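Local atomic coordinates of beta-N-acetylhexosaminidase (Bacteroides fragilis, PDB entry 4PYS), a protein that probably hydrolyses terminal, non-reducing N-acetylhexosamine residues from glycans, as a family 20 glycoside hydrolase. Residues Y330-G335 against L352-V357; V130-F135 against S283-L288; E276-F281 against K334-I339. All blocks are in the same frame, centred on the assembly; numbering follows the deposited sequence.

Interaction 1: residues Y330-G335 against L352-V357; sequences YLKQKG and LPDNVV
Lys-332, near the end of helix 316-333, and Asp-354, in the turn that leads into strand 356-360, set their side chains at about a right angle to each other. The lysine is fully stretched: with CG anti to the backbone N (chi1 -174°) and every later torsion also near 180°, its ammonium group is carried out to the carboxylate. There NZ forms a salt bridge with OD1 of Asp-354 at 2.7 Å, but it comes from above the carboxylate plane, 42° out of it. A water adds a second path, accepting from Lys-332 NZ at 3.0 Å and from the backbone N of Asp-354 at 2.9 Å. Nearer the backbone of the helix, the lysine methylenes cross the buried amide of Asn-355, whose ND2 lies 3.5 Å from Lys-332 CB. That nitrogen spends its hydrogens elsewhere, on the carbonyls of Ala-328 and Arg-336, and so ties helix 316-333 to the residue just ahead of strand 337-341. Asparagine suits the place because one small amide serves two carbonyls. Leu-331 touches ND2 with CB at 4.1 Å, while its branched end packs inward on Leu-288 and Ala-338. A type I turn from Pro-353 to Val-356 and a Schellman motif at Gly-335 shape the two loops. This is the end of the TIM barrel at which its strands begin, where covering helix 316-333 turns back into strand 337-341.

Interaction 2: residues V130-F135 against S283-L288; sequences VKWRSF and SAYIHL
The carbonyl oxygen of Tyr-285, whose ring meets Trp-132 across this contact, accepts a hydrogen bond of 2.7 Å from the hydroxyl OG of Ser-283. OG lies in the carbonyl plane on a lone pair, with a C=O...donor angle of 123°, and serine is short enough to reach over the bend to the residue two places on. The aromatic pair itself lies inside the TIM barrel, near the start of its strands. It joins strand 132-138 to strand 285-287, which are not neighbours in the sheet: the closest CA atoms, those of Trp-132 and Tyr-285, stand 11.2 Å apart, a gap that the two large rings bridge between them. With CG anti to the backbone N (chi1 179°), the indole reaches inward and presents the edge of its six-membered ring to the tyrosine face. The contact is T-shaped, with planes at 84° and centroids of these two rings 5.1 Å apart. Tyr-163 stacks on the indole, and Ile-339 and Leu-429 pack against it, from three further strands. Its NE1 makes a weak hydrogen bond to Ser-134 OG at 2.9 Å, which gives the ring's polar edge a partner within its own strand. The touching atom of the tryptophan is CZ3, placed over the centre of the Tyr-285 ring and 3.7 Å from its CD2.

Interaction 3: residues E276-F281 against K334-I339; sequences EVCRMF and KGRKAI
Two hydrogen bonds from one guanidinium, that of Arg-336, hold the carbonyls of Cys-278 and Phe-281 where helix 264-280 ends. The straighter runs from Arg-336 NH1 to Phe-281 O, 2.7 Å long, with an N-H...acceptor angle of 162° and the oxygen at the edge of the guanidinium plane. Arg-336 NH2 gives the other, 3.0 Å to Cys-278 O, bent and tilted from both planes. Arginine suits this place because its two terminal nitrogens serve carbonyls three residues apart, and its charge would probably be welcome at the negative end of a helix dipole. A bend at chi2 (-61°) brings the group round to them, and NH1 also makes a weak bond to Ser-283 O.

The apolar contacts centre on buried Cys-278, which is small enough to be touched by both Lys-334 and Arg-336. Its CB lies over one guanidinium face, toward the rim, while SG rests 3.8 Å from CD of Lys-334.

Around this joint, helix 264-280 passes into strand 285-287, and helix 316-333 into strand 337-341, which runs parallel beside strand 285-287. The ring of Phe-281 turns the other way, onto helix 203-214 and strand 219-223.

In the fold
All three contacts belong to the catalytic barrel, and their chemistry changes with depth. Interaction 2 lies nearest the centre of the chain and is aromatic, spanning the inside of the barrel. Interactions 1 and 3, about 10 Å apart between centres, lie in the outer layer of helices and loops and depend on charged side chains: a carboxylate receives the lysine in the first, main-chain carbonyls the arginine in the third. These two share Lys-334 and Gly-335, the passage from helix 316-333 to strand 337-341. That strand lies between 285-287 and 356-360, so backbone bonds link all three sites, while Leu-331 of interaction 1 packs on Ile-286 and Leu-288 of interaction 2.

Interaction 1: residues Y330-G335 against L352-V357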
ATOM      1  N   TYR A 330      20.256   7.964   8.815  1.00 44.12           N
ATOM      2  CA  TYR A 330      20.140   9.100   7.916  1.00 45.88           C
ATOM      3  C   TYR A 330      18.685   9.551   7.812  1.00 38.55           C
ATOM      4  O   TYR A 330      18.385  10.749   7.883  1.00 39.00           O
ATOM      5  CB  TYR A 330      20.665   8.751   6.527  1.00 40.22           C
ATOM      6  CG  TYR A 330      20.820   9.970   5.669  1.00 45.25           C
ATOM      7  CD1 TYR A 330      21.778  10.924   5.981  1.00 49.91           C
ATOM      8  CD2 TYR A 330      19.998  10.191   4.567  1.00 46.03           C
ATOM      9  CE1 TYR A 330      21.932  12.054   5.222  1.00 53.95           C
ATOM     10  CE2 TYR A 330      20.149  11.333   3.790  1.00 47.10           C
ATOM     11  CZ  TYR A 330      21.120  12.259   4.132  1.00 50.33           C
ATOM     12  OH  TYR A 330      21.303  13.404   3.384  1.00 55.12           O
ATOM     13  N   LEU A 331      17.789   8.586   7.635  1.00 36.44           N
ATOM     14  CA  LEU A 331      16.365   8.881   7.573  1.00 34.53           C
ATOM     15  C   LEU A 331      15.907   9.490   8.896  1.00 41.37           C
ATOM     16  O   LEU A 331      15.086  10.409   8.911  1.00 40.63           O
ATOM     17  CB  LEU A 331      15.563   7.626   7.240  1.00 35.46           C
ATOM     18  CG  LEU A 331      15.623   7.203   5.775  1.00 34.39           C
ATOM     19  CD1 LEU A 331      14.828   5.934   5.568  1.00 32.73           C
ATOM     20  CD2 LEU A 331      15.093   8.325   4.892  1.00 36.51           C
ATOM     21  N   LYS A 332      16.465   8.996   9.998  1.00 37.65           N
ATOM     22  CA  LYS A 332      16.117   9.507  11.321  1.00 45.25           C
ATOM     23  C   LYS A 332      16.416  10.999  11.453  1.00 48.11           C
ATOM     24  O   LYS A 332      15.599  11.753  11.986  1.00 52.20           O
ATOM     25  CB  LYS A 332      16.835   8.721  12.422  1.00 48.30           C
ATOM     26  CG  LYS A 332      16.409   9.119  13.827  1.00 52.20           C
ATOM     27  CD  LYS A 332      16.961   8.170  14.868  1.00 54.87           C
ATOM     28  CE  LYS A 332      16.719   8.704  16.269  1.00 58.70           C
ATOM     29  NZ  LYS A 332      17.223   7.763  17.303  1.00 63.36           N
ATOM     30  N   GLN A 333      17.569  11.432  10.954  1.00 41.02           N
ATOM     31  CA  GLN A 333      17.932  12.850  11.040  1.00 42.84           C
ATOM     32  C   GLN A 333      17.086  13.691  10.080  1.00 46.09           C
ATOM     33  O   GLN A 333      17.056  14.913  10.174  1.00 50.74           O
ATOM     34  CB  GLN A 333      19.441  13.069  10.836  1.00 49.87           C
ATOM     35  CG  GLN A 333      19.941  13.043   9.393  1.00 59.58           C
ATOM     36  CD  GLN A 333      21.469  13.064   9.307  1.00 70.83           C
ATOM     37  OE1 GLN A 333      22.151  12.326  10.020  1.00 78.54           O
ATOM     38  NE2 GLN A 333      22.008  13.911   8.434  1.00 65.86           N
ATOM     39  N   LYS A 334      16.382  13.021   9.171  1.00 47.20           N
ATOM     40  CA  LYS A 334      15.427  13.682   8.284  1.00 45.88           C
ATOM     41  C   LYS A 334      14.003  13.619   8.828  1.00 48.27           C
ATOM     42  O   LYS A 334      13.067  14.108   8.194  1.00 48.24           O
ATOM     43  CB  LYS A 334      15.447  13.035   6.904  1.00 44.75           C
ATOM     44  CG  LYS A 334      16.747  13.221   6.162  1.00 48.86           C
ATOM     45  CD  LYS A 334      16.570  12.808   4.723  1.00 48.73           C
ATOM     46  CE  LYS A 334      17.384  13.700   3.823  1.00 56.67           C
ATOM     47  NZ  LYS A 334      16.960  15.131   3.853  1.00 59.25           N
ATOM     48  N   GLY A 335      13.838  13.002   9.993  1.00 46.40           N
ATOM     49  CA  GLY A 335      12.521  12.894  10.600  1.00 40.75           C
ATOM     50  C   GLY A 335      11.638  11.816  10.004  1.00 40.37           C
ATOM     51  O   GLY A 335      10.416  11.857  10.165  1.00 40.50           O
ATOM     52  N   LEU A 352      19.715  -1.948  15.160  1.00 63.35           N
ATOM     53  CA  LEU A 352      19.077  -0.952  14.319  1.00 52.23           C
ATOM     54  C   LEU A 352      18.485   0.162  15.171  1.00 54.46           C
ATOM     55  O   LEU A 352      18.001  -0.093  16.274  1.00 57.15           O
ATOM     56  CB  LEU A 352      17.997  -1.625  13.474  1.00 48.10           C
ATOM     57  CG  LEU A 352      18.576  -2.677  12.529  1.00 50.54           C
ATOM     58  CD1 LEU A 352      17.493  -3.562  11.938  1.00 46.68           C
ATOM     59  CD2 LEU A 352      19.352  -1.992  11.423  1.00 54.12           C
ATOM     60  N   PRO A 353      18.527   1.405  14.662  1.00 50.99           N
ATOM     61  CA  PRO A 353      18.050   2.586  15.399  1.00 49.53           C
ATOM     62  C   PRO A 353      16.541   2.574  15.658  1.00 46.72           C
ATOM     63  O   PRO A 353      15.820   1.755  15.082  1.00 42.36           O
ATOM     64  CB  PRO A 353      18.437   3.754  14.484  1.00 50.34           C
ATOM     65  CG  PRO A 353      18.589   3.150  13.123  1.00 48.88           C
ATOM     66  CD  PRO A 353      19.084   1.757  13.342  1.00 47.21           C
ATOM     67  N   ASP A 354      16.070   3.481  16.513  1.00 45.86           N
ATOM     68  CA  ASP A 354      14.683   3.434  17.002  1.00 42.67           C
ATOM     69  C   ASP A 354      13.615   3.948  16.037  1.00 44.01           C
ATOM     70  O   ASP A 354      12.438   4.001  16.391  1.00 41.20           O
ATOM     71  CB  ASP A 354      14.552   4.131  18.373  1.00 47.03           C
ATOM     72  CG  ASP A 354      14.873   5.618  18.319  1.00 53.10           C
ATOM     73  OD1 ASP A 354      15.058   6.166  17.211  1.00 50.77           O
ATOM     74  OD2 ASP A 354      14.935   6.248  19.396  1.00 60.88           O
ATOM     75  N   ASN A 355      14.009   4.331  14.826  1.00 42.45           N
ATOM     76  CA  ASN A 355      13.012   4.698  13.813  1.00 33.40           C
ATOM     77  C   ASN A 355      12.725   3.571  12.822  1.00 31.48           C
ATOM     78  O   ASN A 355      12.075   3.786  11.796  1.00 36.39           O
ATOM     79  CB  ASN A 355      13.452   5.944  13.052  1.00 33.76           C
ATOM     80  CG  ASN A 355      14.701   5.710  12.234  1.00 35.01           C
ATOM     81  OD1 ASN A 355      15.618   5.009  12.665  1.00 39.06           O
ATOM     82  ND2 ASN A 355      14.747   6.295  11.040  1.00 37.00           N
ATOM     83  N   VAL A 356      13.213   2.374  13.135  1.00 33.20           N
ATOM     84  CA  VAL A 356      13.054   1.217  12.252  1.00 32.98           C
ATOM     85  C   VAL A 356      11.702   0.522  12.430  1.00 34.12           C
ATOM     86  O   VAL A 356      11.245   0.319  13.553  1.00 36.35           O
ATOM     87  CB  VAL A 356      14.211   0.211  12.457  1.00 37.00           C
ATOM     88  CG1 VAL A 356      13.895  -1.132  11.814  1.00 41.43           C
ATOM     89  CG2 VAL A 356      15.510   0.779  11.896  1.00 40.17           C
ATOM     90  N   VAL A 357      11.068   0.175  11.309  1.00 26.95           N
ATOM     91  CA  VAL A 357       9.829  -0.601  11.287  1.00 26.37           C
ATOM     92  C   VAL A 357      10.117  -1.866  10.477  1.00 26.53           C
ATOM     93  O   VAL A 357      10.853  -1.813   9.483  1.00 28.98           O
ATOM     94  CB  VAL A 357       8.686   0.206  10.633  1.00 30.75           C
ATOM     95  CG1 VAL A 357       7.412  -0.633  10.492  1.00 25.97           C
ATOM     96  CG2 VAL A 357       8.413   1.473  11.443  1.00 33.29           C
TER
HETATM   97  O   HOH W   1      18.240   4.947  17.819  1.00 49.92           O

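Interaction 2: residues V130-F135 against S283-L288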
ATOM      1  N   VAL A 130      -7.134  -1.264  12.577  1.00 18.36           N
ATOM      2  CA  VAL A 130      -5.686  -1.043  12.713  1.00 18.38           C
ATOM      3  C   VAL A 130      -5.226   0.212  11.989  1.00 17.29           C
ATOM      4  O   VAL A 130      -5.875   0.660  11.048  1.00 18.24           O
ATOM      5  CB  VAL A 130      -4.838  -2.257  12.242  1.00 16.78           C
ATOM      6  CG1 VAL A 130      -5.234  -3.510  13.020  1.00 18.95           C
ATOM      7  CG2 VAL A 130      -4.969  -2.481  10.738  1.00 19.00           C
ATOM      8  N   LYS A 131      -4.080   0.745  12.426  1.00 17.98           N
ATOM      9  CA  LYS A 131      -3.604   2.059  11.979  1.00 20.14           C
ATOM     10  C   LYS A 131      -2.873   2.009  10.648  1.00 21.11           C
ATOM     11  O   LYS A 131      -2.791   3.022   9.936  1.00 22.16           O
ATOM     12  CB  LYS A 131      -2.654   2.651  13.032  1.00 20.18           C
ATOM     13  CG  LYS A 131      -3.290   2.867  14.397  1.00 30.21           C
ATOM     14  CD  LYS A 131      -2.258   3.426  15.395  1.00 33.11           C
ATOM     15  N   TRP A 132      -2.322   0.847  10.317  1.00 17.15           N
ATOM     16  CA  TRP A 132      -1.592   0.697   9.059  1.00 15.13           C
ATOM     17  C   TRP A 132      -2.354  -0.257   8.153  1.00 17.75           C
ATOM     18  O   TRP A 132      -2.548  -1.424   8.508  1.00 16.32           O
ATOM     19  CB  TRP A 132      -0.179   0.132   9.306  1.00 15.34           C
ATOM     20  CG  TRP A 132       0.572  -0.060   8.011  1.00 18.90           C
ATOM     21  CD1 TRP A 132       0.392  -1.060   7.088  1.00 20.86           C
ATOM     22  CD2 TRP A 132       1.615   0.777   7.494  1.00 22.33           C
ATOM     23  NE1 TRP A 132       1.253  -0.885   6.032  1.00 23.13           N
ATOM     24  CE2 TRP A 132       2.017   0.234   6.260  1.00 21.47           C
ATOM     25  CE3 TRP A 132       2.249   1.933   7.962  1.00 26.16           C
ATOM     26  CZ2 TRP A 132       3.024   0.818   5.475  1.00 24.33           C
ATOM     27  CZ3 TRP A 132       3.242   2.512   7.180  1.00 27.95           C
ATOM     28  CH2 TRP A 132       3.617   1.954   5.954  1.00 22.56           C
ATOM     29  N   ARG A 133      -2.777   0.235   6.989  1.00 17.44           N
ATOM     30  CA  ARG A 133      -3.583  -0.546   6.039  1.00 17.04           C
ATOM     31  C   ARG A 133      -3.050  -0.231   4.648  1.00 16.41           C
ATOM     32  O   ARG A 133      -3.343   0.842   4.105  1.00 17.74           O
ATOM     33  CB  ARG A 133      -5.072  -0.144   6.158  1.00 14.85           C
ATOM     34  CG  ARG A 133      -5.616  -0.304   7.603  1.00 13.07           C
ATOM     35  CD  ARG A 133      -7.099   0.080   7.761  1.00 15.56           C
ATOM     36  NE  ARG A 133      -7.357   1.413   7.216  1.00 16.48           N
ATOM     37  CZ  ARG A 133      -7.034   2.560   7.812  1.00 17.66           C
ATOM     38  NH1 ARG A 133      -6.424   2.578   9.005  1.00 17.05           N
ATOM     39  NH2 ARG A 133      -7.320   3.712   7.199  1.00 15.80           N
ATOM     40  N   SER A 134      -2.247  -1.131   4.066  1.00 16.78           N
ATOM     41  CA  SER A 134      -1.546  -0.771   2.817  1.00 15.41           C
ATOM     42  C   SER A 134      -1.707  -1.779   1.696  1.00 16.03           C
ATOM     43  O   SER A 134      -1.994  -2.959   1.928  1.00 18.81           O
ATOM     44  CB  SER A 134      -0.041  -0.563   3.044  1.00 18.87           C
ATOM     45  OG  SER A 134       0.582  -1.785   3.406  1.00 20.87           O
ATOM     46  N   PHE A 135      -1.508  -1.283   0.475  1.00 18.56           N
ATOM     47  CA  PHE A 135      -1.425  -2.129  -0.709  1.00 17.48           C
ATOM     48  C   PHE A 135      -0.118  -1.769  -1.388  1.00 17.59           C
ATOM     49  O   PHE A 135       0.187  -0.589  -1.542  1.00 16.15           O
ATOM     50  CB  PHE A 135      -2.567  -1.835  -1.679  1.00 18.55           C
ATOM     51  CG  PHE A 135      -2.412  -2.523  -3.009  1.00 16.13           C
ATOM     52  CD1 PHE A 135      -2.545  -3.900  -3.098  1.00 18.68           C
ATOM     53  CD2 PHE A 135      -2.126  -1.798  -4.160  1.00 19.35           C
ATOM     54  CE1 PHE A 135      -2.415  -4.559  -4.321  1.00 21.94           C
ATOM     55  CE2 PHE A 135      -1.984  -2.454  -5.400  1.00 21.40           C
ATOM     56  CZ  PHE A 135      -2.120  -3.831  -5.470  1.00 21.59           C
ATOM     57  N   SER A 283       5.839  11.288   2.828  1.00 26.89           N
ATOM     58  CA  SER A 283       5.560  10.153   3.724  1.00 26.16           C
ATOM     59  C   SER A 283       6.503  10.076   4.928  1.00 30.87           C
ATOM     60  O   SER A 283       7.716  10.141   4.779  1.00 31.54           O
ATOM     61  CB  SER A 283       5.651   8.844   2.943  1.00 25.33           C
ATOM     62  OG  SER A 283       5.520   7.725   3.804  1.00 25.51           O
ATOM     63  N   ALA A 284       5.930   9.931   6.117  1.00 27.02           N
ATOM     64  CA  ALA A 284       6.712   9.749   7.333  1.00 30.71           C
ATOM     65  C   ALA A 284       7.526   8.453   7.290  1.00 30.14           C
ATOM     66  O   ALA A 284       8.519   8.305   8.024  1.00 33.71           O
ATOM     67  CB  ALA A 284       5.795   9.759   8.542  1.00 33.35           C
ATOM     68  N   TYR A 285       7.091   7.524   6.439  1.00 27.60           N
ATOM     69  CA  TYR A 285       7.728   6.221   6.293  1.00 26.20           C
ATOM     70  C   TYR A 285       8.408   6.058   4.935  1.00 23.90           C
ATOM     71  O   TYR A 285       7.804   6.313   3.885  1.00 27.17           O
ATOM     72  CB  TYR A 285       6.669   5.123   6.389  1.00 24.30           C
ATOM     73  CG  TYR A 285       6.015   5.040   7.734  1.00 28.05           C
ATOM     74  CD1 TYR A 285       6.543   4.233   8.727  1.00 31.60           C
ATOM     75  CD2 TYR A 285       4.853   5.750   8.007  1.00 28.48           C
ATOM     76  CE1 TYR A 285       5.947   4.142   9.962  1.00 35.74           C
ATOM     77  CE2 TYR A 285       4.244   5.662   9.245  1.00 32.94           C
ATOM     78  CZ  TYR A 285       4.800   4.861  10.220  1.00 40.51           C
ATOM     79  OH  TYR A 285       4.209   4.763  11.463  1.00 40.93           O
ATOM     80  N   ILE A 286       9.652   5.595   4.952  1.00 27.47           N
ATOM     81  CA  ILE A 286      10.354   5.261   3.706  1.00 23.89           C
ATOM     82  C   ILE A 286      10.815   3.818   3.817  1.00 24.31           C
ATOM     83  O   ILE A 286      11.410   3.441   4.832  1.00 27.67           O
ATOM     84  CB  ILE A 286      11.599   6.150   3.518  1.00 29.09           C
ATOM     85  CG1 ILE A 286      11.232   7.636   3.608  1.00 34.22           C
ATOM     86  CG2 ILE A 286      12.298   5.827   2.191  1.00 27.22           C
ATOM     87  CD1 ILE A 286      10.422   8.158   2.417  1.00 29.61           C
ATOM     88  N   HIS A 287      10.556   3.017   2.788  1.00 23.74           N
ATOM     89  CA  HIS A 287      10.890   1.597   2.831  1.00 24.64           C
ATOM     90  C   HIS A 287      12.262   1.421   2.179  1.00 26.53           C
ATOM     91  O   HIS A 287      12.476   1.894   1.066  1.00 25.16           O
ATOM     92  CB  HIS A 287       9.845   0.800   2.051  1.00 24.06           C
ATOM     93  CG  HIS A 287       9.757  -0.648   2.433  1.00 25.35           C
ATOM     94  ND1 HIS A 287      10.836  -1.507   2.378  1.00 27.07           N
ATOM     95  CD2 HIS A 287       8.703  -1.397   2.842  1.00 25.57           C
ATOM     96  CE1 HIS A 287      10.458  -2.713   2.763  1.00 28.42           C
ATOM     97  NE2 HIS A 287       9.166  -2.674   3.045  1.00 27.49           N
ATOM     98  N   LEU A 288      13.184   0.758   2.865  1.00 28.43           N
ATOM     99  CA  LEU A 288      14.534   0.579   2.327  1.00 28.67           C
ATOM    100  C   LEU A 288      14.812  -0.870   1.931  1.00 30.47           C
ATOM    101  O   LEU A 288      15.963  -1.245   1.702  1.00 32.79           O
ATOM    102  CB  LEU A 288      15.587   1.062   3.330  1.00 30.08           C
ATOM    103  CG  LEU A 288      15.534   2.552   3.667  1.00 29.25           C
ATOM    104  CD1 LEU A 288      16.619   2.920   4.678  1.00 32.06           C
ATOM    105  CD2 LEU A 288      15.656   3.403   2.396  1.00 28.94           C
TER

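Interaction 3: residues E276-F281 against K334-I339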
ATOM      1  N   GLU A 276      16.699  13.129  -2.313  1.00 33.37           N
ATOM      2  CA  GLU A 276      15.690  13.452  -3.317  1.00 33.09           C
ATOM      3  C   GLU A 276      14.378  12.731  -3.058  1.00 30.94           C
ATOM      4  O   GLU A 276      13.301  13.321  -3.194  1.00 34.23           O
ATOM      5  CB  GLU A 276      16.208  13.182  -4.732  1.00 33.74           C
ATOM      6  CG  GLU A 276      17.181  14.271  -5.190  1.00 36.48           C
ATOM      7  CD  GLU A 276      17.489  14.235  -6.675  1.00 44.54           C
ATOM      8  OE1 GLU A 276      16.578  13.956  -7.482  1.00 41.17           O
ATOM      9  OE2 GLU A 276      18.652  14.500  -7.034  1.00 39.94           O
ATOM     10  N   VAL A 277      14.471  11.462  -2.673  1.00 29.37           N
ATOM     11  CA  VAL A 277      13.282  10.698  -2.307  1.00 28.33           C
ATOM     12  C   VAL A 277      12.496  11.393  -1.193  1.00 32.81           C
ATOM     13  O   VAL A 277      11.268  11.464  -1.237  1.00 31.40           O
ATOM     14  CB  VAL A 277      13.637   9.257  -1.917  1.00 27.03           C
ATOM     15  CG1 VAL A 277      12.417   8.528  -1.363  1.00 29.21           C
ATOM     16  CG2 VAL A 277      14.155   8.507  -3.130  1.00 30.32           C
ATOM     17  N   CYS A 278      13.196  11.928  -0.200  1.00 29.46           N
ATOM     18  CA  CYS A 278      12.502  12.614   0.885  1.00 36.02           C
ATOM     19  C   CYS A 278      11.883  13.951   0.459  1.00 39.77           C
ATOM     20  O   CYS A 278      10.855  14.361   1.002  1.00 42.32           O
ATOM     21  CB  CYS A 278      13.413  12.763   2.107  1.00 37.80           C
ATOM     22  SG  CYS A 278      13.700  11.160   2.908  1.00 38.63           S
ATOM     23  N   ARG A 279      12.491  14.618  -0.521  1.00 35.65           N
ATOM     24  CA  ARG A 279      11.922  15.856  -1.047  1.00 37.14           C
ATOM     25  C   ARG A 279      10.627  15.584  -1.800  1.00 42.06           C
ATOM     26  O   ARG A 279       9.684  16.377  -1.731  1.00 46.04           O
ATOM     27  CB  ARG A 279      12.899  16.545  -1.994  1.00 42.49           C
ATOM     28  CG  ARG A 279      14.136  17.071  -1.329  1.00 52.48           C
ATOM     29  CD  ARG A 279      14.984  17.829  -2.339  1.00 64.03           C
ATOM     30  NE  ARG A 279      16.370  17.376  -2.315  1.00 67.43           N
ATOM     31  CZ  ARG A 279      17.179  17.392  -3.370  1.00 72.46           C
ATOM     32  NH1 ARG A 279      18.432  16.965  -3.252  1.00 70.08           N
ATOM     33  NH2 ARG A 279      16.736  17.837  -4.540  1.00 73.28           N
HETATM   34  N   MSE A 280      10.594  14.462  -2.518  1.00 34.85           N
HETATM   35  CA  MSE A 280       9.472  14.120  -3.385  1.00 34.36           C
HETATM   36  C   MSE A 280       8.332  13.472  -2.623  1.00 37.48           C
HETATM   37  O   MSE A 280       7.163  13.724  -2.924  1.00 36.90           O
HETATM   38  CB  MSE A 280       9.912  13.154  -4.493  1.00 31.46           C
HETATM   39  CG  MSE A 280      10.801  13.760  -5.547  1.00 42.71           C
HETATM   40 SE   MSE A 280      10.917  12.456  -6.980  0.66 37.61          SE
HETATM   41  CE  MSE A 280      12.256  11.265  -6.176  1.00 36.67           C
ATOM     42  N   PHE A 281       8.672  12.624  -1.654  1.00 30.90           N
ATOM     43  CA  PHE A 281       7.675  11.841  -0.932  1.00 26.37           C
ATOM     44  C   PHE A 281       7.588  12.328   0.508  1.00 33.61           C
ATOM     45  O   PHE A 281       8.470  12.037   1.313  1.00 33.11           O
ATOM     46  CB  PHE A 281       8.050  10.353  -0.942  1.00 28.86           C
ATOM     47  CG  PHE A 281       8.013   9.711  -2.311  1.00 28.74           C
ATOM     48  CD1 PHE A 281       9.129   9.733  -3.137  1.00 27.22           C
ATOM     49  CD2 PHE A 281       6.870   9.064  -2.754  1.00 25.34           C
ATOM     50  CE1 PHE A 281       9.102   9.138  -4.398  1.00 27.49           C
ATOM     51  CE2 PHE A 281       6.829   8.459  -4.004  1.00 27.97           C
ATOM     52  CZ  PHE A 281       7.948   8.500  -4.835  1.00 28.78           C
ATOM     53  N   LYS A 334      16.382  13.021   9.171  1.00 47.20           N
ATOM     54  CA  LYS A 334      15.427  13.682   8.284  1.00 45.88           C
ATOM     55  C   LYS A 334      14.003  13.619   8.828  1.00 48.27           C
ATOM     56  O   LYS A 334      13.067  14.108   8.194  1.00 48.24           O
ATOM     57  CB  LYS A 334      15.447  13.035   6.904  1.00 44.75           C
ATOM     58  CG  LYS A 334      16.747  13.221   6.162  1.00 48.86           C
ATOM     59  CD  LYS A 334      16.570  12.808   4.723  1.00 48.73           C
ATOM     60  CE  LYS A 334      17.384  13.700   3.823  1.00 56.67           C
ATOM     61  NZ  LYS A 334      16.960  15.131   3.853  1.00 59.25           N
ATOM     62  N   GLY A 335      13.838  13.002   9.993  1.00 46.40           N
ATOM     63  CA  GLY A 335      12.521  12.894  10.600  1.00 40.75           C
ATOM     64  C   GLY A 335      11.638  11.816  10.004  1.00 40.37           C
ATOM     65  O   GLY A 335      10.416  11.857  10.165  1.00 40.50           O
ATOM     66  N   ARG A 336      12.239  10.840   9.327  1.00 32.62           N
ATOM     67  CA  ARG A 336      11.461   9.742   8.758  1.00 30.93           C
ATOM     68  C   ARG A 336      11.729   8.437   9.499  1.00 31.39           C
ATOM     69  O   ARG A 336      12.740   8.299  10.202  1.00 35.02           O
ATOM     70  CB  ARG A 336      11.783   9.563   7.273  1.00 35.25           C
ATOM     71  CG  ARG A 336      11.736  10.851   6.474  1.00 33.65           C
ATOM     72  CD  ARG A 336      10.345  11.508   6.491  1.00 32.03           C
ATOM     73  NE  ARG A 336      10.394  12.776   5.765  1.00 37.05           N
ATOM     74  CZ  ARG A 336      10.071  12.911   4.484  1.00 38.75           C
ATOM     75  NH1 ARG A 336       9.639  11.866   3.792  1.00 32.31           N
ATOM     76  NH2 ARG A 336      10.174  14.090   3.895  1.00 37.89           N
ATOM     77  N   LYS A 337      10.800   7.504   9.358  1.00 29.76           N
ATOM     78  CA  LYS A 337      10.971   6.139   9.836  1.00 33.60           C
ATOM     79  C   LYS A 337      11.412   5.263   8.671  1.00 34.40           C
ATOM     80  O   LYS A 337      11.075   5.539   7.518  1.00 34.90           O
ATOM     81  CB  LYS A 337       9.669   5.617  10.443  1.00 32.18           C
ATOM     82  CG  LYS A 337       9.318   6.340  11.752  1.00 39.63           C
ATOM     83  CD  LYS A 337       8.066   5.781  12.408  1.00 50.55           C
ATOM     84  CE  LYS A 337       7.813   6.455  13.760  1.00 55.79           C
ATOM     85  NZ  LYS A 337       8.981   6.326  14.683  1.00 60.99           N
ATOM     86  N   ALA A 338      12.175   4.218   8.969  1.00 31.70           N
ATOM     87  CA  ALA A 338      12.714   3.346   7.927  1.00 29.96           C
ATOM     88  C   ALA A 338      12.098   1.962   8.030  1.00 28.08           C
ATOM     89  O   ALA A 338      12.199   1.315   9.078  1.00 30.52           O
ATOM     90  CB  ALA A 338      14.219   3.257   8.063  1.00 30.26           C
ATOM     91  N   ILE A 339      11.465   1.494   6.954  1.00 25.48           N
ATOM     92  CA  ILE A 339      10.888   0.155   6.963  1.00 23.52           C
ATOM     93  C   ILE A 339      11.844  -0.808   6.267  1.00 28.40           C
ATOM     94  O   ILE A 339      12.391  -0.482   5.214  1.00 27.22           O
ATOM     95  CB  ILE A 339       9.528   0.092   6.233  1.00 21.63           C
ATOM     96  CG1 ILE A 339       8.560   1.138   6.787  1.00 26.62           C
ATOM     97  CG2 ILE A 339       8.918  -1.307   6.364  1.00 22.52           C
ATOM     98  CD1 ILE A 339       7.290   1.322   5.924  1.00 22.50           C
TER